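Local atomic coordinates of protein of unknown function with a Fic domain (Bacteroides thetaiotaomicron VPI-5482, PDB entry 3CUC), a protein that is of unknown function but carries a domain of the Fic/DOC family within a largely helical chain. Residues D30-K33 with L34-Y38. Numbering follows the deposited sequence.
Sequences DKFK and LEFNY
Asn37 folds back on Lys33, one helical turn earlier. Its CB passes 3.2 Å from Lys33 O, and chi1 of -78° sets CG beside its own backbone N and turns the amide toward Lys33 O, which CG also meets. ND2 then reaches Lys33 O at 2.7 Å, a weak bond since the N-H...O angle is just 126°, and also touches Lys33 CG. Lys33 O meanwhile accepts the i to i+4 backbone bond from Asn37 N, whose donor lies above the carbonyl plane. At the tip, OD1 bonds to His77 ND1 and ND2 to Asn78 OD1, consistent with a fixed rotation of the amide.

Phe32 and Phe36 point the same way from the helix. Their planes lie within 12°, but the centroids are 5.3 Å apart and the rings hardly overlap; instead Phe36 CB sits over a face of the Phe32 ring, 3.9 Å from its centroid, a CH-pi contact. Lys31 NZ and Glu35 OE2 form a long salt bridge of 3.9 Å, while Glu35 OE1 forms a stronger one with Arg268 NH2.

All three are i to i+4 pairs of one continuous alpha helix, 22-42, whose phenylalanines pack on Asn208 of helix 199-213; Phe32, Lys33 and Asn37 also touch helix 68-89, and Leu34 and Asn37 helix 50-59.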
ATOM      1  N   ASP A  30      14.881   8.624   2.165  1.00 46.55           N
ATOM      2  CA  ASP A  30      15.693   7.812   1.257  1.00 46.45           C
ATOM      3  C   ASP A  30      15.554   6.325   1.583  1.00 46.49           C
ATOM      4  O   ASP A  30      15.251   5.523   0.699  1.00 46.13           O
ATOM      5  CB  ASP A  30      17.166   8.230   1.304  1.00 46.59           C
ATOM      6  CG  ASP A  30      17.442   9.537   0.555  1.00 48.06           C
ATOM      7  OD1 ASP A  30      16.571  10.027  -0.196  1.00 47.90           O
ATOM      8  OD2 ASP A  30      18.551  10.082   0.712  1.00 50.86           O
ATOM      9  N   LYS A  31      15.737   5.963   2.852  1.00 46.71           N
ATOM     10  CA  LYS A  31      15.610   4.569   3.265  1.00 46.35           C
ATOM     11  C   LYS A  31      14.220   4.019   2.959  1.00 45.88           C
ATOM     12  O   LYS A  31      14.089   2.888   2.485  1.00 46.33           O
ATOM     13  CB  LYS A  31      15.907   4.377   4.755  1.00 47.22           C
ATOM     14  CG  LYS A  31      16.245   2.916   5.095  1.00 52.00           C
ATOM     15  CD  LYS A  31      16.002   2.556   6.563  1.00 58.05           C
ATOM     16  CE  LYS A  31      16.251   1.055   6.826  1.00 58.40           C
ATOM     17  NZ  LYS A  31      17.643   0.626   6.481  1.00 61.65           N
ATOM     18  N   PHE A  32      13.182   4.807   3.228  1.00 45.29           N
ATOM     19  CA  PHE A  32      11.825   4.331   2.998  1.00 45.00           C
ATOM     20  C   PHE A  32      11.549   4.086   1.508  1.00 45.76           C
ATOM     21  O   PHE A  32      11.019   3.034   1.133  1.00 46.03           O
ATOM     22  CB  PHE A  32      10.782   5.289   3.569  1.00 44.85           C
ATOM     23  CG  PHE A  32       9.394   4.935   3.156  1.00 42.58           C
ATOM     24  CD1 PHE A  32       8.706   3.930   3.805  1.00 41.94           C
ATOM     25  CD2 PHE A  32       8.807   5.554   2.069  1.00 45.03           C
ATOM     26  CE1 PHE A  32       7.439   3.578   3.406  1.00 47.59           C
ATOM     27  CE2 PHE A  32       7.542   5.205   1.657  1.00 47.12           C
ATOM     28  CZ  PHE A  32       6.856   4.214   2.324  1.00 49.14           C
ATOM     29  N   LYS A  33      11.902   5.058   0.671  1.00 45.36           N
ATOM     30  CA  LYS A  33      11.723   4.946  -0.782  1.00 46.59           C
ATOM     31  C   LYS A  33      12.339   3.652  -1.302  1.00 46.30           C
ATOM     32  O   LYS A  33      11.756   2.923  -2.113  1.00 44.56           O
ATOM     33  CB  LYS A  33      12.385   6.130  -1.497  1.00 46.75           C
ATOM     34  CG  LYS A  33      11.958   6.302  -2.949  1.00 48.14           C
ATOM     35  CD  LYS A  33      12.516   7.591  -3.562  1.00 47.83           C
ATOM     36  CE  LYS A  33      13.998   7.445  -3.920  1.00 46.78           C
ATOM     37  NZ  LYS A  33      14.510   8.607  -4.699  1.00 43.78           N
ATOM     38  N   LEU A  34      13.534   3.384  -0.807  1.00 46.20           N
ATOM     39  CA  LEU A  34      14.276   2.212  -1.194  1.00 46.89           C
ATOM     40  C   LEU A  34      13.518   0.945  -0.783  1.00 47.16           C
ATOM     41  O   LEU A  34      13.179   0.094  -1.614  1.00 45.66           O
ATOM     42  CB  LEU A  34      15.641   2.248  -0.503  1.00 47.59           C
ATOM     43  CG  LEU A  34      16.830   1.688  -1.262  1.00 49.41           C
ATOM     44  CD1 LEU A  34      16.512   0.308  -1.846  1.00 52.27           C
ATOM     45  CD2 LEU A  34      17.243   2.703  -2.335  1.00 56.42           C
ATOM     46  N   GLU A  35      13.228   0.844   0.509  1.00 47.96           N
ATOM     47  CA  GLU A  35      12.670  -0.378   1.066  1.00 48.81           C
ATOM     48  C   GLU A  35      11.239  -0.643   0.623  1.00 47.41           C
ATOM     49  O   GLU A  35      10.852  -1.798   0.431  1.00 46.69           O
ATOM     50  CB  GLU A  35      12.752  -0.345   2.591  1.00 49.94           C
ATOM     51  CG  GLU A  35      14.194  -0.356   3.094  1.00 57.20           C
ATOM     52  CD  GLU A  35      14.397  -1.243   4.307  1.00 69.13           C
ATOM     53  OE1 GLU A  35      13.500  -1.286   5.180  1.00 73.47           O
ATOM     54  OE2 GLU A  35      15.458  -1.904   4.380  1.00 77.38           O
ATOM     55  N   PHE A  36      10.458   0.422   0.461  1.00 46.29           N
ATOM     56  CA  PHE A  36       9.081   0.274   0.025  1.00 45.66           C
ATOM     57  C   PHE A  36       9.035  -0.212  -1.419  1.00 45.46           C
ATOM     58  O   PHE A  36       8.370  -1.203  -1.720  1.00 45.75           O
ATOM     59  CB  PHE A  36       8.308   1.584   0.175  1.00 45.65           C
ATOM     60  CG  PHE A  36       6.873   1.478  -0.241  1.00 44.65           C
ATOM     61  CD1 PHE A  36       6.063   0.471   0.270  1.00 44.20           C
ATOM     62  CD2 PHE A  36       6.326   2.378  -1.146  1.00 48.50           C
ATOM     63  CE1 PHE A  36       4.730   0.360  -0.117  1.00 46.87           C
ATOM     64  CE2 PHE A  36       4.989   2.272  -1.535  1.00 47.83           C
ATOM     65  CZ  PHE A  36       4.194   1.257  -1.023  1.00 46.60           C
ATOM     66  N   ASN A  37       9.741   0.486  -2.306  1.00 45.29           N
ATOM     67  CA  ASN A  37       9.782   0.102  -3.718  1.00 45.11           C
ATOM     68  C   ASN A  37      10.269  -1.338  -3.890  1.00 44.28           C
ATOM     69  O   ASN A  37       9.664  -2.134  -4.619  1.00 43.26           O
ATOM     70  CB  ASN A  37      10.651   1.070  -4.532  1.00 45.32           C
ATOM     71  CG  ASN A  37       9.939   2.386  -4.839  1.00 45.04           C
ATOM     72  OD1 ASN A  37       8.850   2.391  -5.413  1.00 45.87           O
ATOM     73  ND2 ASN A  37      10.569   3.506  -4.484  1.00 38.97           N
ATOM     74  N   TYR A  38      11.349  -1.676  -3.194  1.00 43.76           N
ATOM     75  CA  TYR A  38      11.899  -3.013  -3.294  1.00 44.13           C
ATOM     76  C   TYR A  38      10.875  -4.036  -2.843  1.00 44.08           C
ATOM     77  O   TYR A  38      10.505  -4.927  -3.604  1.00 44.43           O
ATOM     78  CB  TYR A  38      13.174  -3.164  -2.464  1.00 44.12           C
ATOM     79  CG  TYR A  38      13.677  -4.587  -2.437  1.00 45.17           C
ATOM     80  CD1 TYR A  38      14.494  -5.079  -3.454  1.00 45.55           C
ATOM     81  CD2 TYR A  38      13.318  -5.450  -1.407  1.00 47.04           C
ATOM     82  CE1 TYR A  38      14.946  -6.390  -3.435  1.00 46.12           C
ATOM     83  CE2 TYR A  38      13.762  -6.765  -1.383  1.00 45.24           C
ATOM     84  CZ  TYR A  38      14.573  -7.231  -2.394  1.00 45.36           C
ATOM     85  OH  TYR A  38      15.007  -8.537  -2.354  1.00 44.92           O
TER